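Long-range contacts in trwC protein (PDB 1S6M), which probably nicks plasmid DNA at the transfer origin to start conjugation, this chain being the relaxase part of a longer protein with helicase-like regions: residues B[124-129]-B[137-142]; B[35-40]-B[145-150]; B[156-161]-B[230-235]. All coordinates share one frame; numbering follows the deposited sequence.

Interaction 1 (B[124-129]-B[137-142]); sequences RAQARQ and IETTGN. With nucleotides of chain A.
Q126 and T139 face each other as a non-hydrogen-bonded antiparallel pair, and their side chains supply the bond that their backbones do not. Q126 NE2 donates to T139 OG1 at 2.9 Å, and the hydroxyl oxygen lies only 5° out of the amide plane. The glutamine chain reaches it by setting CG beside the backbone N (chi1 -56°) and then running extended. Its other branch, OE1, rests on the CG2 methyl of I137 at 3.6 Å, so amide, hydroxyl and methyl share one face of the two strands. One step along, A127 and E138 close the hydrogen-bonded pair: E138 N to A127 O is 2.9 Å and nearly straight, and A127 N to E138 O is 3.1 Å. On the face that carries A127 and E138, A127 CB comes within 4.1 Å of T140 OG1, while the E138 carboxylate is held through OE2 by the backbone N of S173. Where the pairing ends, A125 O takes two donors, T140 N at 2.8 Å and G141 N, and G141 has the positive phi that allows the chain to turn away. T140 also packs its CG2 against A125 CB.

Further out, R128 pairs with I137, yet its guanidinium leaves the strands for DNA. The chain bends at chi3 (-73°), and NH1 donates to N7 and NH2 to O6 of guanine DG15 of chain A, at 3.1 and 2.8 Å. N7 lies in the guanidinium plane. Other residues back the strands: R172 NH2 binds R128 O, and Q126 touches E184 of helix 183-186. Strands 126-131 and 134-139 thus form a two-stranded antiparallel beta hairpin, and its fork-like arginine contact with N7 and O6 is the classic way of recognising guanine from the major-groove side.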
loop_
_atom_site.group_PDB
_atom_site.type_symbol
_atom_site.label_atom_id
_atom_site.label_comp_id
_atom_site.label_asym_id
_atom_site.label_seq_id
_atom_site.Cartn_x
_atom_site.Cartn_y
_atom_site.Cartn_z
ATOM N N ARG B 124 3.543 6.396 -15.985
ATOM C CA ARG B 124 4.021 7.706 -15.538
ATOM C C ARG B 124 5.487 7.712 -15.069
ATOM O O ARG B 124 5.971 8.719 -14.555
ATOM C CB ARG B 124 3.111 8.243 -14.418
ATOM C CG ARG B 124 1.728 8.731 -14.879
ATOM C CD ARG B 124 0.770 8.847 -13.692
ATOM N NE ARG B 124 -0.515 9.481 -14.006
ATOM C CZ ARG B 124 -1.504 8.908 -14.688
ATOM N NH1 ARG B 124 -1.382 7.669 -15.150
ATOM N NH2 ARG B 124 -2.631 9.575 -14.893
ATOM N N ALA B 125 6.191 6.598 -15.245
ATOM C CA ALA B 125 7.606 6.515 -14.850
ATOM C C ALA B 125 8.490 7.412 -15.733
ATOM O O ALA B 125 8.400 7.360 -16.963
ATOM C CB ALA B 125 8.088 5.061 -14.939
ATOM N N GLN B 126 9.344 8.218 -15.105
ATOM C CA GLN B 126 10.234 9.123 -15.830
ATOM C C GLN B 126 11.679 9.124 -15.301
ATOM O O GLN B 126 11.969 8.609 -14.214
ATOM C CB GLN B 126 9.696 10.564 -15.776
ATOM C CG GLN B 126 8.276 10.748 -16.291
ATOM C CD GLN B 126 7.934 12.208 -16.565
ATOM O OE1 GLN B 126 8.035 13.068 -15.682
ATOM N NE2 GLN B 126 7.528 12.494 -17.804
ATOM N N ALA B 127 12.573 9.719 -16.090
ATOM C CA ALA B 127 13.990 9.836 -15.744
ATOM C C ALA B 127 14.541 11.076 -16.443
ATOM O O ALA B 127 13.925 11.592 -17.376
ATOM C CB ALA B 127 14.755 8.598 -16.207
ATOM N N ARG B 128 15.690 11.563 -15.993
ATOM C CA ARG B 128 16.308 12.729 -16.607
ATOM C C ARG B 128 17.533 12.312 -17.436
ATOM O O ARG B 128 18.036 11.194 -17.303
ATOM C CB ARG B 128 16.721 13.744 -15.529
ATOM C CG ARG B 128 15.583 14.630 -15.021
ATOM C CD ARG B 128 16.021 15.570 -13.890
ATOM N NE ARG B 128 16.233 14.856 -12.634
ATOM C CZ ARG B 128 16.618 15.427 -11.498
ATOM N NH1 ARG B 128 16.780 14.687 -10.401
ATOM N NH2 ARG B 128 16.846 16.732 -11.449
ATOM N N GLN B 129 17.980 13.200 -18.317
ATOM C CA GLN B 129 19.163 12.961 -19.142
ATOM C C GLN B 129 19.684 14.293 -19.628
ATOM O O GLN B 129 18.926 15.117 -20.153
ATOM C CB GLN B 129 18.883 12.057 -20.353
ATOM C CG GLN B 129 20.117 11.934 -21.267
ATOM C CD GLN B 129 20.045 10.801 -22.276
ATOM O OE1 GLN B 129 20.980 10.595 -23.048
ATOM N NE2 GLN B 129 18.944 10.060 -22.274
ATOM N N ILE B 137 13.580 15.802 -19.728
ATOM C CA ILE B 137 12.798 14.839 -18.961
ATOM C C ILE B 137 12.188 13.844 -19.943
ATOM O O ILE B 137 11.481 14.227 -20.881
ATOM C CB ILE B 137 11.669 15.537 -18.182
ATOM C CG1 ILE B 137 12.262 16.590 -17.247
ATOM C CG2 ILE B 137 10.864 14.507 -17.392
ATOM C CD1 ILE B 137 11.233 17.517 -16.650
ATOM N N GLU B 138 12.454 12.563 -19.719
ATOM C CA GLU B 138 11.965 11.513 -20.600
ATOM C C GLU B 138 10.932 10.593 -19.948
ATOM O O GLU B 138 11.136 10.119 -18.835
ATOM C CB GLU B 138 13.164 10.689 -21.074
ATOM C CG GLU B 138 12.840 9.332 -21.671
ATOM C CD GLU B 138 14.098 8.559 -22.020
ATOM O OE1 GLU B 138 15.179 9.191 -22.063
ATOM O OE2 GLU B 138 14.010 7.333 -22.262
ATOM N N THR B 139 9.822 10.343 -20.635
ATOM C CA THR B 139 8.823 9.431 -20.094
ATOM C C THR B 139 9.329 8.049 -20.447
ATOM O O THR B 139 9.371 7.641 -21.614
ATOM C CB THR B 139 7.425 9.645 -20.680
ATOM O OG1 THR B 139 6.892 10.875 -20.176
ATOM C CG2 THR B 139 6.506 8.505 -20.263
ATOM N N THR B 140 9.712 7.352 -19.390
ATOM C CA THR B 140 10.313 6.032 -19.414
ATOM C C THR B 140 9.407 4.794 -19.560
ATOM O O THR B 140 9.773 3.820 -20.226
ATOM C CB THR B 140 11.184 5.936 -18.148
ATOM O OG1 THR B 140 12.569 5.952 -18.517
ATOM C CG2 THR B 140 10.836 4.734 -17.349
ATOM N N GLY B 141 8.248 4.819 -18.913
ATOM C CA GLY B 141 7.320 3.704 -19.010
ATOM C C GLY B 141 7.630 2.362 -18.349
ATOM O O GLY B 141 6.910 1.387 -18.597
ATOM N N ASN B 142 8.677 2.268 -17.530
ATOM C CA ASN B 142 8.963 0.982 -16.885
ATOM C C ASN B 142 9.397 1.091 -15.419
ATOM O O ASN B 142 10.107 2.020 -15.037
ATOM C CB ASN B 142 9.998 0.197 -17.703
ATOM C CG ASN B 142 11.356 0.863 -17.730
ATOM O OD1 ASN B 142 12.218 0.578 -16.897
ATOM N ND2 ASN B 142 11.555 1.760 -18.687
ATOM P P DG A 15 17.772 10.724 -6.036
ATOM O OP1 DG A 15 17.480 9.384 -5.462
ATOM O OP2 DG A 15 16.898 11.252 -7.104
ATOM O "O5'" DG A 15 17.672 11.784 -4.848
ATOM C "C5'" DG A 15 18.435 11.704 -3.630
ATOM C "C4'" DG A 15 18.517 13.078 -3.028
ATOM O "O4'" DG A 15 18.895 13.964 -4.091
ATOM C "C3'" DG A 15 17.210 13.646 -2.459
ATOM O "O3'" DG A 15 17.426 13.676 -1.046
ATOM C "C2'" DG A 15 17.273 15.123 -2.814
ATOM C "C1'" DG A 15 18.245 15.206 -3.967
ATOM N N9 DG A 15 17.832 15.622 -5.311
ATOM C C8 DG A 15 17.187 14.912 -6.285
ATOM N N7 DG A 15 17.240 15.510 -7.452
ATOM C C5 DG A 15 17.903 16.693 -7.188
ATOM C C6 DG A 15 18.302 17.757 -8.043
ATOM O O6 DG A 15 18.166 17.853 -9.268
ATOM N N1 DG A 15 18.939 18.774 -7.332
ATOM C C2 DG A 15 19.173 18.764 -5.971
ATOM N N2 DG A 15 19.792 19.824 -5.433
ATOM N N3 DG A 15 18.823 17.782 -5.185
ATOM C C4 DG A 15 18.212 16.801 -5.845
#

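Interaction 2 (B[35-40]-B[145-150]); sequences EWQGKG and IGKFRH. With NI (nickel (II) ion), chain C.
K147 reaches across to E35 and Q37 on the outermost pair of the five-stranded antiparallel sheet, where strand 34-37 flanks strand 145-152. The lysine starts with CG turned opposite its carbonyl carbon and bends at chi3 (-61°), which carries NZ between two oxygens. NZ forms a salt bridge with E35 OE1 at 2.8 Å, coming in nearly along that C-O bond, and donates to Q37 OE1 at 2.9 Å on a lone pair in the amide plane. E35 and K147 lie side by side and point the same way, whereas Q37 crosses the lysine at a slant; the ammonium nitrogen sits between two oxygens that approach it from widely separated directions. The other end of the Q37 amide is held too, NE2 donating to A115 O of helix 104-122.

Backbone pairing fixes this register: E35 with K147 and Q37 with I145 are hydrogen-bonded pairs, such as K147 N to E35 O at 2.8 Å. Between them W36 faces G146 on the other side of the sheet. With no side chain on G146, the indole lies close in: CE3 is 3.5 Å from I145 O, which sits at the ring edge, near its plane.

At the far end of the same strand, H150 serves the metal site with H161 and H163: ND1 binds nickel at 2.1 Å, while NE2 donates to the carbonyl oxygen of Y18.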
loop_
_atom_site.group_PDB
_atom_site.type_symbol
_atom_site.label_atom_id
_atom_site.label_comp_id
_atom_site.label_asym_id
_atom_site.label_seq_id
_atom_site.Cartn_x
_atom_site.Cartn_y
_atom_site.Cartn_z
ATOM N N GLU B 35 4.700 -10.702 -4.678
ATOM C CA GLU B 35 4.803 -10.852 -6.125
ATOM C C GLU B 35 5.528 -9.672 -6.783
ATOM O O GLU B 35 5.438 -8.541 -6.310
ATOM C CB GLU B 35 3.383 -10.982 -6.697
ATOM C CG GLU B 35 3.270 -11.321 -8.175
ATOM C CD GLU B 35 1.822 -11.285 -8.660
ATOM O OE1 GLU B 35 1.315 -10.187 -8.987
ATOM O OE2 GLU B 35 1.181 -12.356 -8.697
ATOM N N TRP B 36 6.248 -9.945 -7.870
ATOM C CA TRP B 36 6.966 -8.906 -8.617
ATOM C C TRP B 36 6.019 -8.330 -9.682
ATOM O O TRP B 36 5.089 -9.018 -10.111
ATOM C CB TRP B 36 8.178 -9.493 -9.367
ATOM C CG TRP B 36 9.377 -9.927 -8.556
ATOM C CD1 TRP B 36 9.845 -11.211 -8.405
ATOM C CD2 TRP B 36 10.320 -9.077 -7.883
ATOM N NE1 TRP B 36 11.025 -11.205 -7.698
ATOM C CE2 TRP B 36 11.346 -9.911 -7.373
ATOM C CE3 TRP B 36 10.413 -7.692 -7.687
ATOM C CZ2 TRP B 36 12.435 -9.404 -6.653
ATOM C CZ3 TRP B 36 11.491 -7.188 -6.979
ATOM C CH2 TRP B 36 12.498 -8.042 -6.478
ATOM N N GLN B 37 6.246 -7.081 -10.100
ATOM C CA GLN B 37 5.445 -6.480 -11.174
ATOM C C GLN B 37 6.222 -5.401 -11.910
ATOM O O GLN B 37 7.049 -4.711 -11.315
ATOM C CB GLN B 37 4.124 -5.865 -10.675
ATOM C CG GLN B 37 3.203 -5.517 -11.868
ATOM C CD GLN B 37 1.845 -4.933 -11.498
ATOM O OE1 GLN B 37 1.238 -5.292 -10.482
ATOM N NE2 GLN B 37 1.346 -4.046 -12.348
ATOM N N GLY B 38 5.963 -5.268 -13.211
ATOM C CA GLY B 38 6.633 -4.238 -13.992
ATOM C C GLY B 38 7.425 -4.690 -15.205
ATOM O O GLY B 38 7.923 -5.819 -15.247
ATOM N N LYS B 39 7.542 -3.810 -16.197
ATOM C CA LYS B 39 8.297 -4.131 -17.404
ATOM C C LYS B 39 9.759 -4.161 -17.002
ATOM O O LYS B 39 10.540 -4.958 -17.521
ATOM C CB LYS B 39 8.099 -3.069 -18.490
ATOM C CG LYS B 39 6.658 -2.855 -18.957
ATOM C CD LYS B 39 6.645 -1.958 -20.202
ATOM C CE LYS B 39 5.242 -1.487 -20.595
ATOM N NZ LYS B 39 4.319 -2.588 -20.976
ATOM N N GLY B 40 10.124 -3.282 -16.073
ATOM C CA GLY B 40 11.495 -3.223 -15.600
ATOM C C GLY B 40 11.888 -4.517 -14.908
ATOM O O GLY B 40 13.041 -4.943 -14.973
ATOM N N ILE B 145 8.797 -3.363 -9.306
ATOM C CA ILE B 145 7.981 -3.296 -8.086
ATOM C C ILE B 145 7.851 -4.576 -7.263
ATOM O O ILE B 145 7.579 -5.641 -7.812
ATOM C CB ILE B 145 6.536 -2.869 -8.421
ATOM C CG1 ILE B 145 6.541 -1.777 -9.495
ATOM C CG2 ILE B 145 5.836 -2.365 -7.164
ATOM C CD1 ILE B 145 5.161 -1.520 -10.114
ATOM N N GLY B 146 8.005 -4.451 -5.942
ATOM C CA GLY B 146 7.846 -5.593 -5.050
ATOM C C GLY B 146 6.523 -5.436 -4.300
ATOM O O GLY B 146 6.359 -4.474 -3.552
ATOM N N LYS B 147 5.582 -6.359 -4.490
ATOM C CA LYS B 147 4.269 -6.263 -3.840
ATOM C C LYS B 147 4.074 -7.205 -2.645
ATOM O O LYS B 147 4.256 -8.417 -2.755
ATOM C CB LYS B 147 3.154 -6.509 -4.866
ATOM C CG LYS B 147 3.184 -5.572 -6.085
ATOM C CD LYS B 147 1.985 -5.799 -7.026
ATOM C CE LYS B 147 1.976 -7.218 -7.574
ATOM N NZ LYS B 147 0.951 -7.476 -8.636
ATOM N N PHE B 148 3.682 -6.638 -1.506
ATOM C CA PHE B 148 3.471 -7.424 -0.295
ATOM C C PHE B 148 2.066 -7.225 0.270
ATOM O O PHE B 148 1.733 -6.129 0.717
ATOM C CB PHE B 148 4.519 -7.040 0.760
ATOM C CG PHE B 148 5.945 -7.122 0.263
ATOM C CD1 PHE B 148 6.551 -6.025 -0.350
ATOM C CD2 PHE B 148 6.669 -8.314 0.371
ATOM C CE1 PHE B 148 7.859 -6.106 -0.842
ATOM C CE2 PHE B 148 7.977 -8.409 -0.117
ATOM C CZ PHE B 148 8.573 -7.302 -0.730
ATOM N N ARG B 149 1.252 -8.282 0.239
ATOM C CA ARG B 149 -0.120 -8.250 0.754
ATOM C C ARG B 149 -0.157 -8.638 2.248
ATOM O O ARG B 149 0.426 -9.648 2.641
ATOM C CB ARG B 149 -1.005 -9.210 -0.054
ATOM C CG ARG B 149 -2.508 -9.049 0.185
ATOM C CD ARG B 149 -3.314 -10.046 -0.645
ATOM N NE ARG B 149 -3.049 -11.419 -0.233
ATOM C CZ ARG B 149 -2.929 -12.449 -1.066
ATOM N NH1 ARG B 149 -2.686 -13.661 -0.591
ATOM N NH2 ARG B 149 -3.046 -12.268 -2.374
ATOM N N HIS B 150 -0.849 -7.832 3.055
ATOM C CA HIS B 150 -0.983 -8.024 4.503
ATOM C C HIS B 150 -2.465 -8.170 4.893
ATOM O O HIS B 150 -3.352 -7.813 4.118
ATOM C CB HIS B 150 -0.332 -6.831 5.254
ATOM C CG HIS B 150 1.164 -6.807 5.159
ATOM N ND1 HIS B 150 1.943 -5.772 5.658
ATOM C CD2 HIS B 150 1.980 -7.738 4.602
ATOM C CE1 HIS B 150 3.213 -6.090 5.393
ATOM N NE2 HIS B 150 3.266 -7.270 4.759
HETATM NI NI NI C . 1.251 -3.883 6.387
HETATM O O HOH W 1 0.983 -1.926 7.476
HETATM O O HOH W 2 3.329 -3.672 7.290
#

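Interaction 3 (B[156-161]-B[230-235]); sequences RDPQLH and EGFSKR. With NI (nickel (II) ion), chain C; nucleotides of chain A.
Beside the DNA path that leads to the three-histidine metal site, D157 and P158 meet the turn that opens helix 234-245. One carboxylate carries most of the polar contact. D157 OD2 accepts the backbone N-H of K234, the first helical residue, at 2.9 Å with an N-H...O angle of 169°, the donor lying close to the extension of the CG-OD2 bond. A chi1 of -81° brings the D157 carboxylate against the F232 carbonyl and the K234 N-H. OD1 accepts a hydrogen bond from water 4, which also donates to G231 O, so the carboxylate reaches both the type I turn E230-S233 and the helix start. OD2 lies near F232 O, another acceptor; K92 NZ donates to that carbonyl and may ease the closeness. An apolar contact lies next to it: P158 CD approaches F232 CD2 at 3.5 Å, the proline and phenyl ring set askew, with W281 of helix 274-287 touching both.

The same two segments grip DNA. Water 3 donates to D157 OD2 and, at 2.7 Å, to OP1 of DC24 of chain A, linking protein carboxylate and phosphate without direct contact of two anions. R235, bent at chi2 and chi3, donates NE to OP1 of DT25 of chain A at 2.6 Å, while S265 and K262 hold its NH1 and NH2. Q159 NE2 bonds O2 of the base of DT23 of chain A at 2.9 Å. Further along the strand, H161 ND1 is fixed by Q159 O, leaving NE2 to bind nickel at 2.2 Å. With H163 on the same strand and H150 beside it, this is the histidine cluster of HUH-type relaxases, here with nucleotides DT23 to DT25 of chain A leading to it.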
loop_
_atom_site.group_PDB
_atom_site.type_symbol
_atom_site.label_atom_id
_atom_site.label_comp_id
_atom_site.label_asym_id
_atom_site.label_seq_id
_atom_site.Cartn_x
_atom_site.Cartn_y
_atom_site.Cartn_z
ATOM N N ARG B 156 -4.618 -5.466 15.454
ATOM C CA ARG B 156 -5.074 -6.788 15.032
ATOM C C ARG B 156 -6.507 -6.956 14.510
ATOM O O ARG B 156 -7.083 -8.037 14.602
ATOM C CB ARG B 156 -4.789 -7.818 16.137
ATOM C CG ARG B 156 -3.297 -8.010 16.432
ATOM C CD ARG B 156 -2.504 -8.388 15.165
ATOM N NE ARG B 156 -1.064 -8.404 15.389
ATOM C CZ ARG B 156 -0.164 -8.777 14.475
ATOM N N ASP B 157 -7.073 -5.889 13.957
ATOM C CA ASP B 157 -8.404 -5.957 13.353
ATOM C C ASP B 157 -8.154 -6.436 11.914
ATOM O O ASP B 157 -7.024 -6.380 11.428
ATOM C CB ASP B 157 -9.069 -4.570 13.273
ATOM C CG ASP B 157 -9.714 -4.125 14.582
ATOM O OD1 ASP B 157 -10.471 -4.922 15.169
ATOM O OD2 ASP B 157 -9.486 -2.970 15.011
ATOM N N PRO B 158 -9.195 -6.931 11.224
ATOM C CA PRO B 158 -9.001 -7.383 9.836
ATOM C C PRO B 158 -8.680 -6.111 9.046
ATOM O O PRO B 158 -9.358 -5.106 9.225
ATOM C CB PRO B 158 -10.366 -7.954 9.463
ATOM C CG PRO B 158 -10.909 -8.429 10.768
ATOM C CD PRO B 158 -10.536 -7.297 11.709
ATOM N N GLN B 159 -7.658 -6.140 8.193
ATOM C CA GLN B 159 -7.269 -4.941 7.439
ATOM C C GLN B 159 -6.510 -5.308 6.156
ATOM O O GLN B 159 -5.280 -5.297 6.113
ATOM C CB GLN B 159 -6.404 -4.048 8.351
ATOM C CG GLN B 159 -5.904 -2.733 7.762
ATOM C CD GLN B 159 -7.018 -1.773 7.376
ATOM O OE1 GLN B 159 -8.166 -1.934 7.787
ATOM N NE2 GLN B 159 -6.677 -0.757 6.590
ATOM N N LEU B 160 -7.259 -5.645 5.113
ATOM C CA LEU B 160 -6.667 -6.035 3.834
ATOM C C LEU B 160 -5.932 -4.888 3.151
ATOM O O LEU B 160 -6.532 -3.869 2.821
ATOM C CB LEU B 160 -7.757 -6.571 2.899
ATOM C CG LEU B 160 -7.343 -7.140 1.537
ATOM C CD1 LEU B 160 -6.350 -8.284 1.736
ATOM C CD2 LEU B 160 -8.590 -7.637 0.795
ATOM N N HIS B 161 -4.635 -5.054 2.938
ATOM C CA HIS B 161 -3.851 -4.026 2.266
ATOM C C HIS B 161 -2.620 -4.593 1.577
ATOM O O HIS B 161 -2.190 -5.707 1.872
ATOM C CB HIS B 161 -3.433 -2.907 3.240
ATOM C CG HIS B 161 -2.513 -3.344 4.342
ATOM N ND1 HIS B 161 -2.941 -3.966 5.502
ATOM C CD2 HIS B 161 -1.164 -3.175 4.468
ATOM C CE1 HIS B 161 -1.880 -4.148 6.293
ATOM N NE2 HIS B 161 -0.802 -3.687 5.705
ATOM N N GLU B 230 -17.193 0.337 12.836
ATOM C CA GLU B 230 -16.421 0.922 13.928
ATOM C C GLU B 230 -16.014 -0.114 14.976
ATOM O O GLU B 230 -15.000 0.048 15.643
ATOM C CB GLU B 230 -17.208 2.073 14.571
ATOM C CG GLU B 230 -17.292 3.296 13.650
ATOM C CD GLU B 230 -18.374 4.288 14.035
ATOM O OE1 GLU B 230 -19.261 3.935 14.838
ATOM O OE2 GLU B 230 -18.349 5.423 13.513
ATOM N N GLY B 231 -16.791 -1.188 15.092
ATOM C CA GLY B 231 -16.475 -2.244 16.039
ATOM C C GLY B 231 -15.218 -3.008 15.647
ATOM O O GLY B 231 -14.675 -3.752 16.450
ATOM N N PHE B 232 -14.762 -2.825 14.406
ATOM C CA PHE B 232 -13.555 -3.477 13.892
ATOM C C PHE B 232 -12.542 -2.412 13.436
ATOM O O PHE B 232 -11.691 -2.668 12.576
ATOM C CB PHE B 232 -13.894 -4.391 12.701
ATOM C CG PHE B 232 -14.381 -5.772 13.084
ATOM C CD1 PHE B 232 -15.724 -6.112 12.978
ATOM C CD2 PHE B 232 -13.485 -6.731 13.545
ATOM C CE1 PHE B 232 -16.164 -7.396 13.301
ATOM C CE2 PHE B 232 -13.909 -8.008 13.869
ATOM C CZ PHE B 232 -15.256 -8.343 13.755
ATOM N N SER B 233 -12.648 -1.213 14.002
ATOM C CA SER B 233 -11.739 -0.116 13.664
ATOM C C SER B 233 -11.153 0.510 14.933
ATOM O O SER B 233 -11.438 1.667 15.246
ATOM C CB SER B 233 -12.482 0.966 12.860
ATOM O OG SER B 233 -12.982 0.470 11.627
ATOM N N LYS B 234 -10.323 -0.244 15.647
ATOM C CA LYS B 234 -9.732 0.240 16.899
ATOM C C LYS B 234 -8.784 1.421 16.733
ATOM O O LYS B 234 -8.816 2.358 17.532
ATOM C CB LYS B 234 -9.009 -0.903 17.635
ATOM C CG LYS B 234 -9.950 -1.906 18.292
ATOM C CD LYS B 234 -9.204 -3.119 18.852
ATOM C CE LYS B 234 -10.169 -4.110 19.491
ATOM N NZ LYS B 234 -9.518 -5.408 19.855
ATOM N N ARG B 235 -7.933 1.377 15.715
ATOM C CA ARG B 235 -7.005 2.479 15.491
ATOM C C ARG B 235 -7.766 3.783 15.246
ATOM O O ARG B 235 -7.370 4.829 15.748
ATOM C CB ARG B 235 -6.078 2.162 14.320
ATOM C CG ARG B 235 -5.028 1.106 14.648
ATOM C CD ARG B 235 -3.959 1.654 15.599
ATOM N NE ARG B 235 -3.156 2.702 14.972
ATOM C CZ ARG B 235 -2.952 3.910 15.489
ATOM N NH1 ARG B 235 -3.490 4.247 16.655
ATOM N NH2 ARG B 235 -2.211 4.791 14.835
HETATM NI NI NI C . 1.251 -3.883 6.387
ATOM P P DC A 24 -8.666 1.012 11.082
ATOM O OP1 DC A 24 -8.223 -0.393 11.234
ATOM O OP2 DC A 24 -9.160 1.752 12.284
ATOM O "O5'" DC A 24 -7.469 1.815 10.399
ATOM C "C5'" DC A 24 -6.310 1.160 9.823
ATOM C "C4'" DC A 24 -5.245 2.177 9.467
ATOM O "O4'" DC A 24 -5.898 3.342 8.905
ATOM C "C3'" DC A 24 -4.378 2.708 10.620
ATOM O "O3'" DC A 24 -3.069 2.104 10.496
ATOM C "C2'" DC A 24 -4.110 4.155 10.230
ATOM C "C1'" DC A 24 -5.223 4.527 9.275
ATOM N N1 DC A 24 -6.213 5.563 9.635
ATOM C C2 DC A 24 -5.818 6.902 9.541
ATOM O O2 DC A 24 -4.626 7.157 9.321
ATOM N N3 DC A 24 -6.737 7.879 9.692
ATOM C C4 DC A 24 -8.002 7.567 9.958
ATOM N N4 DC A 24 -8.875 8.572 10.055
ATOM C C5 DC A 24 -8.424 6.209 10.130
ATOM C C6 DC A 24 -7.500 5.247 9.968
ATOM P P DT A 23 -13.663 5.054 7.680
ATOM O OP1 DT A 23 -14.642 4.139 7.070
ATOM O OP2 DT A 23 -14.088 5.938 8.799
ATOM O "O5'" DT A 23 -12.392 4.189 8.119
ATOM C "C5'" DT A 23 -12.479 3.099 9.092
ATOM C "C4'" DT A 23 -11.542 1.971 8.724
ATOM O "O4'" DT A 23 -11.666 1.677 7.321
ATOM C "C3'" DT A 23 -10.040 2.083 9.039
ATOM O "O3'" DT A 23 -9.872 1.019 10.006
ATOM C "C2'" DT A 23 -9.372 1.392 7.854
ATOM C "C1'" DT A 23 -10.432 1.305 6.765
ATOM N N1 DT A 23 -10.287 1.970 5.465
ATOM C C2 DT A 23 -9.165 1.810 4.707
ATOM O O2 DT A 23 -8.153 1.281 5.116
ATOM N N3 DT A 23 -9.269 2.313 3.432
ATOM C C4 DT A 23 -10.365 2.968 2.873
ATOM O O4 DT A 23 -10.336 3.299 1.706
ATOM C C5 DT A 23 -11.473 3.178 3.763
ATOM C C7 DT A 23 -12.696 3.912 3.255
ATOM C C6 DT A 23 -11.380 2.688 5.001
ATOM P P DT A 25 -1.860 2.548 11.482
ATOM O OP1 DT A 25 -2.078 1.874 12.794
ATOM O OP2 DT A 25 -1.765 4.017 11.427
ATOM O "O5'" DT A 25 -0.527 1.980 10.798
ATOM C "C5'" DT A 25 -0.371 1.938 9.364
ATOM C "C4'" DT A 25 1.082 1.789 8.962
ATOM O "O4'" DT A 25 1.590 2.984 8.337
ATOM C "C3'" DT A 25 2.030 1.567 10.141
ATOM O "O3'" DT A 25 2.116 0.154 10.368
ATOM C "C2'" DT A 25 3.370 2.121 9.672
ATOM C "C1'" DT A 25 2.990 3.128 8.599
ATOM N N1 DT A 25 3.290 4.555 8.823
ATOM C C2 DT A 25 2.242 5.396 9.092
ATOM O O2 DT A 25 1.103 4.996 9.250
ATOM N N3 DT A 25 2.574 6.720 9.151
ATOM C C4 DT A 25 3.834 7.272 9.003
ATOM O O4 DT A 25 3.971 8.485 9.050
ATOM C C5 DT A 25 4.902 6.328 8.791
ATOM C C7 DT A 25 6.311 6.832 8.664
ATOM C C6 DT A 25 4.585 5.032 8.719
HETATM O O HOH W 3 -7.575 -1.385 13.675
HETATM O O HOH W 4 -12.154 -4.567 17.199
HETATM O O HOH W 1 0.983 -1.926 7.476
HETATM O O HOH W 2 3.329 -3.672 7.290
#

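Interactions 2 and 3 share the five-stranded antiparallel sheet: strands 145-152 and 158-167 are neighbours in it, and H150 N lies 2.8 Å from H161 O where they meet. Their centres are 24 Å apart, on opposite sides of the chain's centre, yet each delivers a histidine to the same nickel. Interaction 1 comes between the two segments of interaction 2 along the chain. It forms a separate hairpin, its centre 19 Å from that of interaction 2, which it touches where N142 packs on K39 and G40. Interactions 1 and 3, with centres 38 Å apart, both bind chain A, so the DNA is held at a hairpin and near the metal.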